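Local coordinates for activating signal cointegrator 1 complex subunit 2 (Homo sapiens, PDB 6YXQ), which binds polyubiquitin chains and recruits the helicase subunit ASCC3 and the demethylase ALKBH3 to sites of DNA alkylation damage, at residues F286-K299 / L312-M324. Residues are numbered along the deposited sequence; the frame is centred on the assembly and turned at random.
Sequences FYEAAIPEMESAIK and LWQRLSHSRKKLM
Y287 and R320 meet because the tyrosine ring swings away from its own backbone N (chi1 -162°), crossing to the facing helix, while the arginine chain folds at chi3 and turns its NE back to the phenol. NE donates to Y287 OH at 2.7 Å, nearly in the guanidinium plane, with an N-H...O angle of 157°. D370 of helix 365-374 also bonds to this hydroxyl, so the phenol oxygen is gripped from two helices. Beside the ring, the selenium of selenomethionine M324 (SE) lies 4.2 Å from the Y287 centroid, an oblique Met-aromatic contact, and I291 CG1 covers one ring face.

Across the arginine sits E295, whose OE1 lies over one guanidinium face, 3.7 Å from R320 NH1; this long ion pair works through charge alone, and a water donates to OE1 and accepts a weak bond from NH1. The stronger partner of the carboxylate is R366. The aliphatic part of E295 is used as well: its CG rests 3.6 Å from CZ3 of the W313 indole, whose CE3 edge takes I298 CG2.

Between these polar and aromatic ends, L316 is a knob in the hole formed by I291, M294, E295 and I298, its CD1 3.9 Å from I291 CD1. Helices 279-300 and 306-340, joined by a short connection, thus form an antiparallel helical hairpin (161° between the segment directions) in this N-terminal part of ASCC2, its second helix also carrying Q314, H318 and K321, which bind ASCC3.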
ATOM      1  N   PHE B 286       6.541  28.752  -0.286  1.00 68.28           N
ATOM      2  CA  PHE B 286       5.964  28.070   0.864  1.00 58.14           C
ATOM      3  C   PHE B 286       7.022  27.800   1.916  1.00 68.96           C
ATOM      4  O   PHE B 286       6.771  27.965   3.111  1.00 65.14           O
ATOM      5  CB  PHE B 286       5.307  26.758   0.443  1.00 53.97           C
ATOM      6  CG  PHE B 286       4.909  25.892   1.605  1.00 65.04           C
ATOM      7  CD1 PHE B 286       3.702  26.097   2.253  1.00 72.53           C
ATOM      8  CD2 PHE B 286       5.745  24.886   2.061  1.00 73.68           C
ATOM      9  CE1 PHE B 286       3.333  25.313   3.329  1.00 76.45           C
ATOM     10  CE2 PHE B 286       5.383  24.097   3.141  1.00 79.25           C
ATOM     11  CZ  PHE B 286       4.177  24.311   3.775  1.00 78.54           C
ATOM     12  N   TYR B 287       8.202  27.340   1.487  1.00 75.18           N
ATOM     13  CA  TYR B 287       9.317  27.139   2.403  1.00 68.24           C
ATOM     14  C   TYR B 287       9.616  28.420   3.166  1.00 64.03           C
ATOM     15  O   TYR B 287       9.649  28.430   4.402  1.00 70.02           O
ATOM     16  CB  TYR B 287      10.542  26.666   1.612  1.00 60.09           C
ATOM     17  CG  TYR B 287      11.623  26.016   2.444  1.00 60.53           C
ATOM     18  CD1 TYR B 287      12.610  26.780   3.049  1.00 61.74           C
ATOM     19  CD2 TYR B 287      11.663  24.643   2.618  1.00 59.76           C
ATOM     20  CE1 TYR B 287      13.596  26.202   3.811  1.00 61.45           C
ATOM     21  CE2 TYR B 287      12.648  24.051   3.381  1.00 65.09           C
ATOM     22  CZ  TYR B 287      13.616  24.838   3.978  1.00 71.49           C
ATOM     23  OH  TYR B 287      14.614  24.266   4.741  1.00 69.01           O
ATOM     24  N   GLU B 288       9.777  29.523   2.437  1.00 56.93           N
ATOM     25  CA  GLU B 288      10.070  30.803   3.077  1.00 63.20           C
ATOM     26  C   GLU B 288       9.000  31.195   4.091  1.00 63.48           C
ATOM     27  O   GLU B 288       9.317  31.673   5.185  1.00 58.00           O
ATOM     28  CB  GLU B 288      10.210  31.891   2.021  1.00 60.71           C
ATOM     29  CG  GLU B 288      11.622  32.094   1.576  1.00 72.95           C
ATOM     30  CD  GLU B 288      12.429  32.905   2.553  1.00 80.19           C
ATOM     31  OE1 GLU B 288      11.824  33.552   3.430  1.00 89.01           O
ATOM     32  OE2 GLU B 288      13.670  32.905   2.434  1.00 81.74           O
ATOM     33  N   ALA B 289       7.726  31.026   3.740  1.00 72.83           N
ATOM     34  CA  ALA B 289       6.663  31.468   4.638  1.00 69.62           C
ATOM     35  C   ALA B 289       6.569  30.565   5.858  1.00 78.60           C
ATOM     36  O   ALA B 289       6.563  31.034   7.003  1.00 91.91           O
ATOM     37  CB  ALA B 289       5.328  31.504   3.894  1.00 66.62           C
ATOM     38  N   ALA B 290       6.534  29.260   5.624  1.00 70.79           N
ATOM     39  CA  ALA B 290       6.167  28.298   6.645  1.00 62.93           C
ATOM     40  C   ALA B 290       7.339  27.966   7.559  1.00 73.18           C
ATOM     41  O   ALA B 290       7.202  28.015   8.787  1.00 60.29           O
ATOM     42  CB  ALA B 290       5.631  27.044   5.957  1.00 51.92           C
ATOM     43  N   ILE B 291       8.510  27.662   6.978  1.00 69.17           N
ATOM     44  CA  ILE B 291       9.593  27.025   7.735  1.00 65.04           C
ATOM     45  C   ILE B 291      10.083  27.882   8.914  1.00 64.41           C
ATOM     46  O   ILE B 291      10.188  27.356  10.024  1.00 79.30           O
ATOM     47  CB  ILE B 291      10.721  26.612   6.803  1.00 71.49           C
ATOM     48  CG1 ILE B 291      10.253  25.535   5.813  1.00 65.62           C
ATOM     49  CG2 ILE B 291      11.949  26.174   7.592  1.00 72.67           C
ATOM     50  CD1 ILE B 291       9.366  24.456   6.424  1.00 50.41           C
ATOM     51  N   PRO B 292      10.424  29.166   8.722  1.00 59.43           N
ATOM     52  CA  PRO B 292      10.944  29.937   9.876  1.00 60.72           C
ATOM     53  C   PRO B 292      10.007  29.977  11.074  1.00 76.87           C
ATOM     54  O   PRO B 292      10.443  29.743  12.214  1.00 83.88           O
ATOM     55  CB  PRO B 292      11.166  31.332   9.275  1.00 51.37           C
ATOM     56  CG  PRO B 292      11.410  31.078   7.825  1.00 47.95           C
ATOM     57  CD  PRO B 292      10.495  29.950   7.480  1.00 73.89           C
ATOM     58  N   GLU B 293       8.727  30.274  10.849  1.00 88.35           N
ATOM     59  CA  GLU B 293       7.801  30.436  11.966  1.00 87.45           C
ATOM     60  C   GLU B 293       7.637  29.132  12.739  1.00 87.82           C
ATOM     61  O   GLU B 293       7.668  29.125  13.977  1.00100.03           O
ATOM     62  CB  GLU B 293       6.451  30.948  11.456  1.00 93.31           C
ATOM     63  CG  GLU B 293       5.415  31.201  12.536  1.00101.30           C
ATOM     64  CD  GLU B 293       5.844  32.277  13.515  1.00126.00           C
ATOM     65  OE1 GLU B 293       6.448  33.279  13.072  1.00126.32           O
ATOM     66  OE2 GLU B 293       5.581  32.114  14.727  1.00135.74           O
HETATM   67  N   MSE B 294       7.485  28.019  12.029  1.00 75.19           N
HETATM   68  CA  MSE B 294       7.301  26.719  12.660  1.00 79.87           C
HETATM   69  C   MSE B 294       8.561  26.256  13.380  1.00 79.44           C
HETATM   70  O   MSE B 294       8.490  25.661  14.458  1.00 68.94           O
HETATM   71  CB  MSE B 294       6.888  25.677  11.627  1.00 71.73           C
HETATM   72  CG  MSE B 294       5.787  26.102  10.674  1.00 87.36           C
HETATM   73 SE   MSE B 294       4.932  24.481  10.027  1.00115.22          SE
HETATM   74  CE  MSE B 294       4.919  24.675   8.138  1.00101.05           C
ATOM     75  N   GLU B 295       9.718  26.524  12.772  1.00 77.39           N
ATOM     76  CA  GLU B 295      10.984  26.274  13.455  1.00 77.82           C
ATOM     77  C   GLU B 295      11.030  26.997  14.795  1.00 86.67           C
ATOM     78  O   GLU B 295      11.279  26.379  15.843  1.00 93.89           O
ATOM     79  CB  GLU B 295      12.150  26.715  12.573  1.00 78.57           C
ATOM     80  CG  GLU B 295      12.876  25.585  11.866  1.00 90.38           C
ATOM     81  CD  GLU B 295      14.221  26.030  11.318  1.00104.59           C
ATOM     82  OE1 GLU B 295      14.880  25.228  10.620  1.00104.38           O
ATOM     83  OE2 GLU B 295      14.619  27.185  11.592  1.00103.73           O
ATOM     84  N   SER B 296      10.782  28.312  14.782  1.00 77.35           N
ATOM     85  CA  SER B 296      10.867  29.082  16.019  1.00 75.77           C
ATOM     86  C   SER B 296       9.839  28.613  17.038  1.00 81.48           C
ATOM     87  O   SER B 296      10.132  28.543  18.236  1.00 91.54           O
ATOM     88  CB  SER B 296      10.692  30.574  15.740  1.00 72.84           C
ATOM     89  OG  SER B 296      10.720  31.308  16.958  1.00 85.32           O
ATOM     90  N   ALA B 297       8.632  28.279  16.581  1.00 77.22           N
ATOM     91  CA  ALA B 297       7.592  27.861  17.514  1.00 82.77           C
ATOM     92  C   ALA B 297       7.939  26.533  18.173  1.00 78.62           C
ATOM     93  O   ALA B 297       7.779  26.380  19.395  1.00 89.13           O
ATOM     94  CB  ALA B 297       6.251  27.768  16.795  1.00 93.97           C
ATOM     95  N   ILE B 298       8.407  25.563  17.382  1.00 75.23           N
ATOM     96  CA  ILE B 298       8.801  24.270  17.935  1.00 84.38           C
ATOM     97  C   ILE B 298       9.921  24.453  18.949  1.00 98.50           C
ATOM     98  O   ILE B 298       9.887  23.897  20.059  1.00108.43           O
ATOM     99  CB  ILE B 298       9.212  23.311  16.802  1.00 79.27           C
ATOM    100  CG1 ILE B 298       7.984  22.843  16.024  1.00 64.49           C
ATOM    101  CG2 ILE B 298       9.951  22.120  17.353  1.00 82.05           C
ATOM    102  CD1 ILE B 298       8.297  21.805  14.983  1.00 55.80           C
ATOM    103  N   LYS B 299      10.917  25.271  18.597  1.00 91.28           N
ATOM    104  CA  LYS B 299      12.031  25.503  19.508  1.00 82.86           C
ATOM    105  C   LYS B 299      11.553  26.137  20.808  1.00 83.66           C
ATOM    106  O   LYS B 299      11.914  25.683  21.902  1.00 78.87           O
ATOM    107  CB  LYS B 299      13.086  26.376  18.827  1.00 81.87           C
ATOM    108  CG  LYS B 299      13.918  25.620  17.806  1.00 87.87           C
ATOM    109  CD  LYS B 299      15.256  26.283  17.562  1.00101.10           C
ATOM    110  CE  LYS B 299      15.131  27.447  16.598  1.00102.37           C
ATOM    111  NZ  LYS B 299      16.219  27.423  15.580  1.00 98.42           N
ATOM    112  N   LEU B 312       8.213  16.389  16.395  1.00 78.67           N
ATOM    113  CA  LEU B 312       7.786  17.388  15.424  1.00 73.93           C
ATOM    114  C   LEU B 312       8.984  18.030  14.735  1.00 88.08           C
ATOM    115  O   LEU B 312       8.930  18.346  13.543  1.00 87.05           O
ATOM    116  CB  LEU B 312       6.934  18.448  16.115  1.00 69.89           C
ATOM    117  CG  LEU B 312       5.417  18.278  16.102  1.00 67.57           C
ATOM    118  CD1 LEU B 312       5.005  16.890  16.562  1.00 83.41           C
ATOM    119  CD2 LEU B 312       4.776  19.347  16.962  1.00 78.52           C
ATOM    120  N   TRP B 313      10.075  18.232  15.474  1.00 85.06           N
ATOM    121  CA  TRP B 313      11.284  18.784  14.875  1.00 79.94           C
ATOM    122  C   TRP B 313      11.865  17.832  13.840  1.00 77.09           C
ATOM    123  O   TRP B 313      12.275  18.252  12.749  1.00 93.16           O
ATOM    124  CB  TRP B 313      12.311  19.083  15.961  1.00 74.44           C
ATOM    125  CG  TRP B 313      13.558  19.649  15.413  1.00 64.89           C
ATOM    126  CD1 TRP B 313      14.709  18.978  15.139  1.00 75.59           C
ATOM    127  CD2 TRP B 313      13.785  21.009  15.048  1.00 79.02           C
ATOM    128  NE1 TRP B 313      15.649  19.841  14.630  1.00 85.41           N
ATOM    129  CE2 TRP B 313      15.105  21.096  14.565  1.00 84.43           C
ATOM    130  CE3 TRP B 313      13.002  22.167  15.089  1.00 92.09           C
ATOM    131  CZ2 TRP B 313      15.660  22.296  14.126  1.00 81.13           C
ATOM    132  CZ3 TRP B 313      13.555  23.356  14.652  1.00 91.65           C
ATOM    133  CH2 TRP B 313      14.870  23.412  14.177  1.00 88.16           C
ATOM    134  N   GLN B 314      11.937  16.545  14.184  1.00 74.61           N
ATOM    135  CA  GLN B 314      12.403  15.544  13.226  1.00 75.99           C
ATOM    136  C   GLN B 314      11.564  15.577  11.958  1.00 71.67           C
ATOM    137  O   GLN B 314      12.098  15.583  10.841  1.00 75.88           O
ATOM    138  CB  GLN B 314      12.364  14.150  13.853  1.00 74.77           C
ATOM    139  CG  GLN B 314      13.359  13.953  14.974  1.00 83.23           C
ATOM    140  CD  GLN B 314      14.784  13.918  14.477  1.00 80.65           C
ATOM    141  OE1 GLN B 314      15.099  13.230  13.501  1.00 81.38           O
ATOM    142  NE2 GLN B 314      15.655  14.669  15.139  1.00 76.51           N
ATOM    143  N   ARG B 315      10.239  15.614  12.119  1.00 63.76           N
ATOM    144  CA  ARG B 315       9.340  15.623  10.968  1.00 67.93           C
ATOM    145  C   ARG B 315       9.497  16.892  10.141  1.00 78.01           C
ATOM    146  O   ARG B 315       9.476  16.839   8.908  1.00 82.82           O
ATOM    147  CB  ARG B 315       7.893  15.462  11.432  1.00 65.33           C
ATOM    148  CG  ARG B 315       7.658  14.167  12.180  1.00 66.52           C
ATOM    149  CD  ARG B 315       6.197  13.937  12.537  1.00 66.69           C
ATOM    150  NE  ARG B 315       6.052  12.689  13.281  1.00 66.02           N
ATOM    151  CZ  ARG B 315       5.993  11.494  12.709  1.00 79.00           C
ATOM    152  NH1 ARG B 315       6.046  11.394  11.385  1.00 70.59           N
ATOM    153  NH2 ARG B 315       5.879  10.401  13.455  1.00 83.71           N
ATOM    154  N   LEU B 316       9.652  18.044  10.797  1.00 63.97           N
ATOM    155  CA  LEU B 316       9.820  19.298  10.070  1.00 62.99           C
ATOM    156  C   LEU B 316      11.105  19.296   9.251  1.00 75.51           C
ATOM    157  O   LEU B 316      11.107  19.713   8.086  1.00 90.84           O
ATOM    158  CB  LEU B 316       9.809  20.475  11.044  1.00 67.92           C
ATOM    159  CG  LEU B 316       9.892  21.862  10.407  1.00 69.48           C
ATOM    160  CD1 LEU B 316       8.750  22.051   9.416  1.00 64.32           C
ATOM    161  CD2 LEU B 316       9.901  22.966  11.463  1.00 68.88           C
ATOM    162  N   SER B 317      12.210  18.835   9.843  1.00 75.38           N
ATOM    163  CA  SER B 317      13.463  18.774   9.095  1.00 74.62           C
ATOM    164  C   SER B 317      13.368  17.784   7.940  1.00 78.66           C
ATOM    165  O   SER B 317      13.853  18.057   6.831  1.00 89.25           O
ATOM    166  CB  SER B 317      14.610  18.416  10.033  1.00 71.31           C
ATOM    167  OG  SER B 317      14.481  19.120  11.254  1.00 75.75           O
ATOM    168  N   HIS B 318      12.730  16.635   8.178  1.00 66.33           N
ATOM    169  CA  HIS B 318      12.471  15.689   7.100  1.00 58.89           C
ATOM    170  C   HIS B 318      11.665  16.338   5.978  1.00 67.34           C
ATOM    171  O   HIS B 318      11.963  16.140   4.792  1.00 75.23           O
ATOM    172  CB  HIS B 318      11.754  14.466   7.671  1.00 52.00           C
ATOM    173  CG  HIS B 318      11.248  13.512   6.640  1.00 57.43           C
ATOM    174  ND1 HIS B 318      12.004  12.468   6.153  1.00 66.72           N
ATOM    175  CD2 HIS B 318      10.047  13.430   6.018  1.00 63.42           C
ATOM    176  CE1 HIS B 318      11.296  11.791   5.267  1.00 74.74           C
ATOM    177  NE2 HIS B 318      10.105  12.354   5.166  1.00 68.06           N
ATOM    178  N   SER B 319      10.654  17.136   6.331  1.00 66.01           N
ATOM    179  CA  SER B 319       9.814  17.757   5.310  1.00 73.21           C
ATOM    180  C   SER B 319      10.598  18.779   4.505  1.00 69.96           C
ATOM    181  O   SER B 319      10.425  18.881   3.286  1.00 75.00           O
ATOM    182  CB  SER B 319       8.584  18.414   5.944  1.00 58.56           C
ATOM    183  OG  SER B 319       8.062  17.630   6.999  1.00 71.12           O
ATOM    184  N   ARG B 320      11.464  19.545   5.167  1.00 51.31           N
ATOM    185  CA  ARG B 320      12.268  20.520   4.439  1.00 58.86           C
ATOM    186  C   ARG B 320      13.211  19.824   3.468  1.00 68.78           C
ATOM    187  O   ARG B 320      13.329  20.223   2.296  1.00 70.54           O
ATOM    188  CB  ARG B 320      13.035  21.393   5.428  1.00 53.06           C
ATOM    189  CG  ARG B 320      12.125  22.017   6.452  1.00 54.47           C
ATOM    190  CD  ARG B 320      12.877  22.705   7.555  1.00 56.13           C
ATOM    191  NE  ARG B 320      14.181  23.183   7.121  1.00 77.77           N
ATOM    192  CZ  ARG B 320      15.322  22.869   7.722  1.00 80.05           C
ATOM    193  NH1 ARG B 320      15.310  22.079   8.785  1.00 74.41           N
ATOM    194  NH2 ARG B 320      16.471  23.348   7.268  1.00 82.49           N
ATOM    195  N   LYS B 321      13.867  18.754   3.930  1.00 72.86           N
ATOM    196  CA  LYS B 321      14.756  17.996   3.055  1.00 60.14           C
ATOM    197  C   LYS B 321      14.002  17.446   1.845  1.00 64.13           C
ATOM    198  O   LYS B 321      14.464  17.565   0.703  1.00 63.77           O
ATOM    199  CB  LYS B 321      15.422  16.871   3.841  1.00 56.11           C
ATOM    200  CG  LYS B 321      16.457  16.103   3.048  1.00 68.45           C
ATOM    201  CD  LYS B 321      17.056  14.973   3.877  1.00 81.08           C
ATOM    202  CE  LYS B 321      18.063  14.150   3.081  1.00 77.37           C
ATOM    203  NZ  LYS B 321      18.479  12.911   3.812  1.00 67.21           N
ATOM    204  N   LYS B 322      12.824  16.856   2.074  1.00 66.93           N
ATOM    205  CA  LYS B 322      12.058  16.289   0.967  1.00 59.65           C
ATOM    206  C   LYS B 322      11.581  17.370   0.004  1.00 67.96           C
ATOM    207  O   LYS B 322      11.518  17.141  -1.210  1.00 67.44           O
ATOM    208  CB  LYS B 322      10.867  15.494   1.497  1.00 61.19           C
ATOM    209  CG  LYS B 322      11.243  14.226   2.232  1.00 56.62           C
ATOM    210  CD  LYS B 322      12.163  13.365   1.401  1.00 65.26           C
ATOM    211  CE  LYS B 322      12.958  12.413   2.272  1.00 71.09           C
ATOM    212  NZ  LYS B 322      14.025  11.733   1.495  1.00 79.39           N
ATOM    213  N   LEU B 323      11.231  18.552   0.521  1.00 68.10           N
ATOM    214  CA  LEU B 323      10.829  19.646  -0.357  1.00 65.21           C
ATOM    215  C   LEU B 323      11.967  20.037  -1.287  1.00 65.19           C
ATOM    216  O   LEU B 323      11.773  20.198  -2.500  1.00 71.98           O
ATOM    217  CB  LEU B 323      10.374  20.855   0.465  1.00 56.56           C
ATOM    218  CG  LEU B 323       8.887  21.009   0.800  1.00 58.62           C
ATOM    219  CD1 LEU B 323       8.691  21.944   1.985  1.00 58.89           C
ATOM    220  CD2 LEU B 323       8.134  21.533  -0.397  1.00 68.26           C
HETATM  221  N   MSE B 324      13.168  20.182  -0.737  1.00 73.75           N
HETATM  222  CA  MSE B 324      14.296  20.564  -1.586  1.00 88.94           C
HETATM  223  C   MSE B 324      14.665  19.473  -2.589  1.00 76.00           C
HETATM  224  O   MSE B 324      15.079  19.761  -3.719  1.00 71.18           O
HETATM  225  CB  MSE B 324      15.514  20.918  -0.746  1.00101.50           C
HETATM  226  CG  MSE B 324      15.541  22.364  -0.328  1.00114.61           C
HETATM  227 SE   MSE B 324      15.146  22.521   1.529  1.00184.97          SE
HETATM  228  CE  MSE B 324      16.936  22.179   2.207  1.00170.48           C
TER
HETATM  229  O   HOH W   1      13.533  22.402  10.913  1.00 73.56           O